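Local coordinates for protein transcription regulator (Lactobacillus plantarum WCFS1, PDB 3CLK) that probably regulates transcription in the manner of LacI/GalR-family proteins, through a dimeric periplasmic-binding-protein-like region that may sense a small, unidentified effector, at residues F240-M243 with G244-G247; A23-I26 with L27-I30; Q250-Q253 with S254-G258. All coordinates share one frame; numbering follows the deposited sequence.

Contact 1. Residues F240-M243 with G244-G247; sequences FFQM and GVTG
Q242 reaches over one helical turn to T246, while F241, one residue earlier, lies against V245. The glutamine side chain first leaves the next turn, for the bond from CA to CB points away from it; with CG anti to the backbone N (chi1 -174°) and a bend at chi2, the chain then curls back. CG passes the threonine hydroxyl at 3.9 Å from T246 OG1, and CD comes in over V245 CB. At the tip, NE2 donates to T246 OG1 at 2.7 Å, with the hydroxyl close to the amide plane, and it also rests 3.8 Å from V245 CB. A side-chain bond thus joins the same i, i+4 pair as the backbone bond from T246 N to Q242 O (2.8 Å, nearly straight). An alanine here would remove the amide, and the T246 hydroxyl would probably lose this donor while the side of V245 is left less covered.

These residues open helix 240-256, which follows strand 234-237 as the chain crosses back to the other subdomain of a fold like that of the periplasmic binding proteins. D239 OD1 accepts from Q242 N. F240 faces inward onto Q25 and I26 of helix 22-34, a place suited to a large buried aromatic. M243, modelled as selenomethionine, extends to S107 and Q238. F241 and V245, both apolar, pack together, CE2 to CG2 at 3.6 Å, the side chains crossing at a slant, and F241 also touches E32. G244, lacking a side chain, gives F240 O a backbone donor at 3.1 Å and adds no bulk beside helix 22-34.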
ATOM      1  N   PHE B 240      -4.029   4.149  13.101  1.00 22.80           N
ATOM      2  CA  PHE B 240      -2.607   4.200  12.767  1.00 22.11           C
ATOM      3  C   PHE B 240      -2.076   5.631  12.769  1.00 22.83           C
ATOM      4  O   PHE B 240      -0.971   5.898  13.248  1.00 20.67           O
ATOM      5  CB  PHE B 240      -2.363   3.584  11.383  1.00 19.60           C
ATOM      6  CG  PHE B 240      -2.775   2.137  11.272  1.00 20.50           C
ATOM      7  CD1 PHE B 240      -2.154   1.159  12.044  1.00 18.77           C
ATOM      8  CD2 PHE B 240      -3.770   1.749  10.375  1.00 18.59           C
ATOM      9  CE1 PHE B 240      -2.517  -0.196  11.923  1.00 19.41           C
ATOM     10  CE2 PHE B 240      -4.138   0.403  10.248  1.00 18.96           C
ATOM     11  CZ  PHE B 240      -3.513  -0.567  11.019  1.00 18.39           C
ATOM     12  N   PHE B 241      -2.861   6.547  12.217  1.00 23.17           N
ATOM     13  CA  PHE B 241      -2.457   7.942  12.147  1.00 24.13           C
ATOM     14  C   PHE B 241      -2.084   8.435  13.543  1.00 23.73           C
ATOM     15  O   PHE B 241      -1.002   8.987  13.752  1.00 23.60           O
ATOM     16  CB  PHE B 241      -3.595   8.799  11.596  1.00 25.60           C
ATOM     17  CG  PHE B 241      -3.179  10.201  11.240  1.00 28.63           C
ATOM     18  CD1 PHE B 241      -2.649  10.482   9.985  1.00 29.21           C
ATOM     19  CD2 PHE B 241      -3.310  11.237  12.161  1.00 28.09           C
ATOM     20  CE1 PHE B 241      -2.257  11.781   9.649  1.00 30.30           C
ATOM     21  CE2 PHE B 241      -2.921  12.538  11.836  1.00 31.04           C
ATOM     22  CZ  PHE B 241      -2.394  12.808  10.574  1.00 29.39           C
ATOM     23  N   GLN B 242      -2.987   8.224  14.493  1.00 22.61           N
ATOM     24  CA  GLN B 242      -2.764   8.650  15.860  1.00 24.58           C
ATOM     25  C   GLN B 242      -1.526   7.993  16.464  1.00 23.56           C
ATOM     26  O   GLN B 242      -0.821   8.612  17.257  1.00 22.71           O
ATOM     27  CB  GLN B 242      -3.989   8.339  16.718  1.00 27.28           C
ATOM     28  CG  GLN B 242      -3.890   8.885  18.140  1.00 31.32           C
ATOM     29  CD  GLN B 242      -3.579  10.374  18.165  1.00 35.23           C
ATOM     30  OE1 GLN B 242      -4.234  11.171  17.484  1.00 36.94           O
ATOM     31  NE2 GLN B 242      -2.580  10.759  18.953  1.00 35.91           N
HETATM   32  N   MSE B 243      -1.265   6.744  16.100  1.00 21.98           N
HETATM   33  CA  MSE B 243      -0.087   6.064  16.612  1.00 23.11           C
HETATM   34  C   MSE B 243       1.131   6.877  16.214  1.00 22.32           C
HETATM   35  O   MSE B 243       2.041   7.087  17.016  1.00 23.47           O
HETATM   36  CB  MSE B 243       0.036   4.664  16.019  1.00 24.74           C
HETATM   37  CG  MSE B 243      -1.051   3.723  16.458  1.00 25.37           C
HETATM   38 SE   MSE B 243      -0.705   1.946  15.811  1.00 30.47          SE
HETATM   39  CE  MSE B 243      -2.496   1.218  15.986  1.00 25.94           C
ATOM     40  N   GLY B 244       1.127   7.332  14.968  1.00 21.50           N
ATOM     41  CA  GLY B 244       2.227   8.116  14.447  1.00 23.31           C
ATOM     42  C   GLY B 244       2.345   9.472  15.108  1.00 25.64           C
ATOM     43  O   GLY B 244       3.454   9.959  15.359  1.00 23.77           O
ATOM     44  N   VAL B 245       1.201  10.095  15.374  1.00 26.16           N
ATOM     45  CA  VAL B 245       1.186  11.398  16.031  1.00 26.88           C
ATOM     46  C   VAL B 245       1.780  11.269  17.435  1.00 25.66           C
ATOM     47  O   VAL B 245       2.721  11.971  17.789  1.00 27.44           O
ATOM     48  CB  VAL B 245      -0.252  11.949  16.149  1.00 26.20           C
ATOM     49  CG1 VAL B 245      -0.267  13.212  17.013  1.00 27.79           C
ATOM     50  CG2 VAL B 245      -0.792  12.250  14.766  1.00 23.78           C
ATOM     51  N   THR B 246       1.222  10.350  18.216  1.00 26.85           N
ATOM     52  CA  THR B 246       1.658  10.103  19.586  1.00 25.95           C
ATOM     53  C   THR B 246       3.133   9.711  19.649  1.00 27.43           C
ATOM     54  O   THR B 246       3.873  10.157  20.539  1.00 26.09           O
ATOM     55  CB  THR B 246       0.806   8.989  20.228  1.00 26.90           C
ATOM     56  OG1 THR B 246      -0.583   9.328  20.108  1.00 29.70           O
ATOM     57  CG2 THR B 246       1.147   8.826  21.701  1.00 29.23           C
ATOM     58  N   GLY B 247       3.559   8.881  18.703  1.00 24.41           N
ATOM     59  CA  GLY B 247       4.944   8.457  18.671  1.00 25.49           C
ATOM     60  C   GLY B 247       5.889   9.643  18.671  1.00 23.88           C
ATOM     61  O   GLY B 247       6.818   9.701  19.465  1.00 22.55           O
TER

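Contact 2. Residues A23-I26 with L27-I30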
ATOM      1  N   ALA B  23       1.483   1.076   7.296  1.00 42.86           N
ATOM      2  CA  ALA B  23       2.680   1.869   7.552  1.00 40.25           C
ATOM      3  C   ALA B  23       2.512   3.303   7.055  1.00 39.33           C
ATOM      4  O   ALA B  23       2.786   4.253   7.788  1.00 36.82           O
ATOM      5  CB  ALA B  23       3.884   1.222   6.887  1.00 40.20           C
ATOM      6  N   GLN B  24       2.063   3.459   5.811  1.00 38.03           N
ATOM      7  CA  GLN B  24       1.853   4.793   5.247  1.00 38.52           C
ATOM      8  C   GLN B  24       0.961   5.622   6.161  1.00 35.73           C
ATOM      9  O   GLN B  24       1.202   6.813   6.357  1.00 33.91           O
ATOM     10  CB  GLN B  24       1.195   4.724   3.864  1.00 41.70           C
ATOM     11  CG  GLN B  24       0.692   6.088   3.395  1.00 47.36           C
ATOM     12  CD  GLN B  24      -0.178   6.018   2.159  1.00 51.30           C
ATOM     13  OE1 GLN B  24       0.294   5.681   1.069  1.00 53.52           O
ATOM     14  NE2 GLN B  24      -1.460   6.336   2.320  1.00 51.16           N
ATOM     15  N   GLN B  25      -0.077   4.985   6.699  1.00 34.54           N
ATOM     16  CA  GLN B  25      -1.007   5.659   7.594  1.00 33.58           C
ATOM     17  C   GLN B  25      -0.281   6.138   8.846  1.00 31.47           C
ATOM     18  O   GLN B  25      -0.548   7.227   9.345  1.00 30.83           O
ATOM     19  CB  GLN B  25      -2.152   4.718   7.982  1.00 37.26           C
ATOM     20  CG  GLN B  25      -3.084   4.394   6.823  1.00 42.44           C
ATOM     21  CD  GLN B  25      -3.578   5.648   6.119  1.00 44.11           C
ATOM     22  OE1 GLN B  25      -4.242   6.491   6.723  1.00 46.21           O
ATOM     23  NE2 GLN B  25      -3.248   5.778   4.836  1.00 46.27           N
ATOM     24  N   ILE B  26       0.637   5.324   9.353  1.00 29.47           N
ATOM     25  CA  ILE B  26       1.397   5.716  10.532  1.00 28.11           C
ATOM     26  C   ILE B  26       2.372   6.820  10.129  1.00 29.11           C
ATOM     27  O   ILE B  26       2.520   7.818  10.834  1.00 29.13           O
ATOM     28  CB  ILE B  26       2.205   4.539  11.117  1.00 25.29           C
ATOM     29  CG1 ILE B  26       1.273   3.369  11.433  1.00 22.29           C
ATOM     30  CG2 ILE B  26       2.930   4.995  12.381  1.00 20.70           C
ATOM     31  CD1 ILE B  26       1.979   2.159  12.000  1.00 22.98           C
ATOM     32  N   LEU B  27       3.025   6.639   8.984  1.00 29.91           N
ATOM     33  CA  LEU B  27       3.993   7.613   8.485  1.00 31.46           C
ATOM     34  C   LEU B  27       3.365   8.982   8.237  1.00 32.54           C
ATOM     35  O   LEU B  27       4.002  10.007   8.468  1.00 33.40           O
ATOM     36  CB  LEU B  27       4.652   7.100   7.196  1.00 31.90           C
ATOM     37  CG  LEU B  27       5.597   5.895   7.321  1.00 33.60           C
ATOM     38  CD1 LEU B  27       6.017   5.422   5.937  1.00 32.96           C
ATOM     39  CD2 LEU B  27       6.815   6.270   8.148  1.00 32.87           C
ATOM     40  N   ASP B  28       2.122   9.007   7.765  1.00 33.06           N
ATOM     41  CA  ASP B  28       1.460  10.284   7.527  1.00 33.88           C
ATOM     42  C   ASP B  28       1.298  11.005   8.857  1.00 33.07           C
ATOM     43  O   ASP B  28       1.513  12.213   8.945  1.00 33.17           O
ATOM     44  CB  ASP B  28       0.086  10.094   6.877  1.00 34.52           C
ATOM     45  CG  ASP B  28       0.179   9.619   5.439  1.00 35.65           C
ATOM     46  OD1 ASP B  28       1.121  10.027   4.726  1.00 37.56           O
ATOM     47  OD2 ASP B  28      -0.704   8.847   5.014  1.00 37.62           O
ATOM     48  N   GLY B  29       0.927  10.254   9.891  1.00 31.43           N
ATOM     49  CA  GLY B  29       0.751  10.839  11.206  1.00 32.40           C
ATOM     50  C   GLY B  29       2.067  11.353  11.762  1.00 33.04           C
ATOM     51  O   GLY B  29       2.116  12.416  12.381  1.00 32.36           O
ATOM     52  N   ILE B  30       3.134  10.592  11.540  1.00 34.21           N
ATOM     53  CA  ILE B  30       4.465  10.970  12.003  1.00 35.13           C
ATOM     54  C   ILE B  30       4.916  12.212  11.247  1.00 38.09           C
ATOM     55  O   ILE B  30       5.399  13.180  11.839  1.00 37.40           O
ATOM     56  CB  ILE B  30       5.493   9.839  11.746  1.00 34.23           C
ATOM     57  CG1 ILE B  30       5.189   8.639  12.640  1.00 31.81           C
ATOM     58  CG2 ILE B  30       6.909  10.343  12.002  1.00 34.04           C
ATOM     59  CD1 ILE B  30       6.072   7.442  12.363  1.00 30.05           C
TER
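A23 O accepts from L27 N at 2.7 Å, the shortest backbone bond here, with the donor nearly along the C=O axis. The leucine's CG hangs beside the same oxygen, 3.3 Å from A23 O, and its branches go on to I43 and L72 in the sheet below. Next, Q24 stretches away with an extended chain, and its CG slides past the carboxylate of D28 at 3.5 Å from OD2. The two flat ends are turned 46° apart and form no bond. Q24 O takes the amide of D28. Q25 gives only a weak backbone bond to G29, and its CB packs on F240. I26 ends the walk: I26 O receives I30 N at 2.9 Å, and its CG2 lies 4.0 Å from I30 CD1, the two beta-branched chains making a greasy ridge over L72 and L94. Helix 22-34 thus has three surroundings in this Rossmann-like subdomain: apolar I26, L27 and I30 lie on the sheet, Q24 and D28 meet V18 and Y45 of the second subunit, and one flank lies against helix 240-256. With D28 OD2 only 3.1 Å from another acceptor, Q24 O, the carboxylate would probably be somewhat more reluctant to carry its charge.

Contact 3. Residues Q250-Q253 with S254-G258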
ATOM      1  N   GLN B 250       6.171  11.426  21.962  1.00 32.88           N
ATOM      2  CA  GLN B 250       6.968  10.776  22.997  1.00 32.40           C
ATOM      3  C   GLN B 250       8.430  11.187  22.825  1.00 33.19           C
ATOM      4  O   GLN B 250       9.151  11.373  23.811  1.00 31.06           O
ATOM      5  CB  GLN B 250       6.837   9.249  22.918  1.00 35.16           C
ATOM      6  CG  GLN B 250       5.502   8.710  23.413  1.00 35.84           C
ATOM      7  CD  GLN B 250       5.259   8.992  24.890  1.00 38.55           C
ATOM      8  OE1 GLN B 250       5.963   8.479  25.765  1.00 38.17           O
ATOM      9  NE2 GLN B 250       4.256   9.814  25.172  1.00 37.44           N
ATOM     10  N   ILE B 251       8.860  11.334  21.572  1.00 32.50           N
ATOM     11  CA  ILE B 251      10.233  11.746  21.282  1.00 34.46           C
ATOM     12  C   ILE B 251      10.400  13.197  21.710  1.00 36.08           C
ATOM     13  O   ILE B 251      11.340  13.542  22.425  1.00 36.12           O
ATOM     14  CB  ILE B 251      10.558  11.651  19.774  1.00 32.13           C
ATOM     15  CG1 ILE B 251      10.503  10.194  19.312  1.00 31.76           C
ATOM     16  CG2 ILE B 251      11.932  12.241  19.505  1.00 31.73           C
ATOM     17  CD1 ILE B 251      10.806  10.007  17.821  1.00 29.91           C
ATOM     18  N   HIS B 252       9.476  14.040  21.259  1.00 36.80           N
ATOM     19  CA  HIS B 252       9.498  15.458  21.594  1.00 38.55           C
ATOM     20  C   HIS B 252       9.528  15.630  23.112  1.00 38.29           C
ATOM     21  O   HIS B 252      10.261  16.460  23.642  1.00 39.22           O
ATOM     22  CB  HIS B 252       8.254  16.148  21.033  1.00 40.13           C
ATOM     23  CG  HIS B 252       8.122  17.585  21.440  1.00 40.71           C
ATOM     24  ND1 HIS B 252       6.900  18.205  21.589  1.00 42.40           N
ATOM     25  CD2 HIS B 252       9.056  18.526  21.712  1.00 41.94           C
ATOM     26  CE1 HIS B 252       7.087  19.466  21.935  1.00 41.65           C
ATOM     27  NE2 HIS B 252       8.387  19.686  22.016  1.00 41.02           N
ATOM     28  N   GLN B 253       8.719  14.836  23.801  1.00 39.00           N
ATOM     29  CA  GLN B 253       8.627  14.888  25.253  1.00 39.03           C
ATOM     30  C   GLN B 253       9.902  14.396  25.935  1.00 40.46           C
ATOM     31  O   GLN B 253      10.214  14.817  27.052  1.00 37.15           O
ATOM     32  CB  GLN B 253       7.434  14.055  25.717  1.00 39.14           C
ATOM     33  CG  GLN B 253       7.149  14.107  27.205  1.00 39.58           C
ATOM     34  CD  GLN B 253       6.940  15.525  27.714  1.00 41.57           C
ATOM     35  OE1 GLN B 253       6.253  16.332  27.082  1.00 40.67           O
ATOM     36  NE2 GLN B 253       7.524  15.831  28.870  1.00 39.27           N
ATOM     37  N   SER B 254      10.637  13.511  25.262  1.00 40.68           N
ATOM     38  CA  SER B 254      11.873  12.970  25.821  1.00 42.35           C
ATOM     39  C   SER B 254      13.001  13.996  25.769  1.00 43.72           C
ATOM     40  O   SER B 254      13.938  13.930  26.562  1.00 44.64           O
ATOM     41  CB  SER B 254      12.299  11.703  25.073  1.00 40.75           C
ATOM     42  OG  SER B 254      12.795  12.016  23.784  1.00 40.03           O
ATOM     43  N   VAL B 255      12.921  14.935  24.831  1.00 45.42           N
ATOM     44  CA  VAL B 255      13.947  15.967  24.727  1.00 47.87           C
ATOM     45  C   VAL B 255      13.565  17.123  25.646  1.00 49.21           C
ATOM     46  O   VAL B 255      14.428  17.798  26.207  1.00 49.66           O
ATOM     47  CB  VAL B 255      14.091  16.504  23.283  1.00 47.61           C
ATOM     48  CG1 VAL B 255      14.266  15.351  22.318  1.00 47.78           C
ATOM     49  CG2 VAL B 255      12.890  17.350  22.909  1.00 48.59           C
ATOM     50  N   LYS B 256      12.261  17.339  25.794  1.00 50.47           N
ATOM     51  CA  LYS B 256      11.753  18.405  26.649  1.00 52.10           C
ATOM     52  C   LYS B 256      12.102  18.150  28.112  1.00 51.97           C
ATOM     53  O   LYS B 256      12.728  18.989  28.762  1.00 52.32           O
ATOM     54  CB  LYS B 256      10.236  18.530  26.499  1.00 53.35           C
ATOM     55  CG  LYS B 256       9.776  19.270  25.250  1.00 55.97           C
ATOM     56  CD  LYS B 256      10.031  20.770  25.354  1.00 56.26           C
ATOM     57  CE  LYS B 256       9.393  21.521  24.190  1.00 56.89           C
ATOM     58  NZ  LYS B 256       9.527  23.002  24.310  1.00 57.07           N
ATOM     59  N   ASN B 257      11.698  16.993  28.631  1.00 51.38           N
ATOM     60  CA  ASN B 257      11.986  16.660  30.022  1.00 51.45           C
ATOM     61  C   ASN B 257      13.453  16.287  30.194  1.00 51.21           C
ATOM     62  O   ASN B 257      13.863  15.825  31.260  1.00 51.65           O
ATOM     63  CB  ASN B 257      11.094  15.509  30.508  1.00 50.97           C
ATOM     64  CG  ASN B 257      11.347  14.214  29.764  1.00 50.82           C
ATOM     65  OD1 ASN B 257      12.493  13.820  29.552  1.00 49.63           O
ATOM     66  ND2 ASN B 257      10.272  13.533  29.381  1.00 49.99           N
ATOM     67  N   GLY B 258      14.229  16.484  29.132  1.00 50.74           N
ATOM     68  CA  GLY B 258      15.650  16.192  29.160  1.00 50.62           C
ATOM     69  C   GLY B 258      16.072  14.755  29.404  1.00 50.79           C
ATOM     70  O   GLY B 258      17.263  14.451  29.346  1.00 51.60           O
TER
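I251 O is gripped by two donors of the following turn: V255 N in the usual i to i+4 manner at 3.2 Å, and the hydroxyl of S254. The serine's OG sits in the crowded position between its own backbone N and carbonyl carbon (chi1 73°), which turns it back along the helix. It donates at a short 2.5 Å to I251 O, on a lone pair in the carbonyl plane. A small hydroxyl residue suits this buried spot beside P90, since its proton is spent on the backbone, and S254 N adds weak bonds to Q250 O and I251 O. The serine's carbonyl is taken by N260 ND2 in the chain beyond the helix.

Here helix 240-256 ends, on the flank of the subdomain that holds strand 265-267. N257 is the first residue to leave helical angles, yet its N still donates to Q253 O, 3.1 Å away and almost straight at 173°. The asparagine's ND2 lies close to that oxygen but at a poor angle, and its OD1 is instead bonded to S259 OG. G258 then takes a positive phi, which a glycine tolerates easily. Near the start of the segment, Q250 OE1 is bonded to S264 OG. The imidazole of H252 is crossed obliquely by the bent chain of K256, with K256 CE 3.0 Å and CG 3.5 Å from H252 NE2. H252 also touches N37 and Y39. Because K256 NZ is 4.2 Å from H252 NE2, the lysine's charge would probably make protonation of the imidazole less favourable.

How the contacts relate
Contacts 1 and 2 are neighbours in space, their centres 7 Å apart although more than two hundred residues separate them. Helix 240-256 packs there on helix 22-34: F241 CE1 lies 3.5 Å from G29 CA, and G244 O lies 3.5 Å from I30 CG1, so two glycines let the helices come close. Contact 3 continues the helix of contact 1 outward, its centre 16 Å away, and contact 2 does not touch it, with centres 20 Å and nearest atoms about 7 Å apart. F240 touches S95 and D221, in loops of the two subdomains, so contact 1 probably borders the cleft where relatives bind effectors, whereas contact 3 marks the helix's far end.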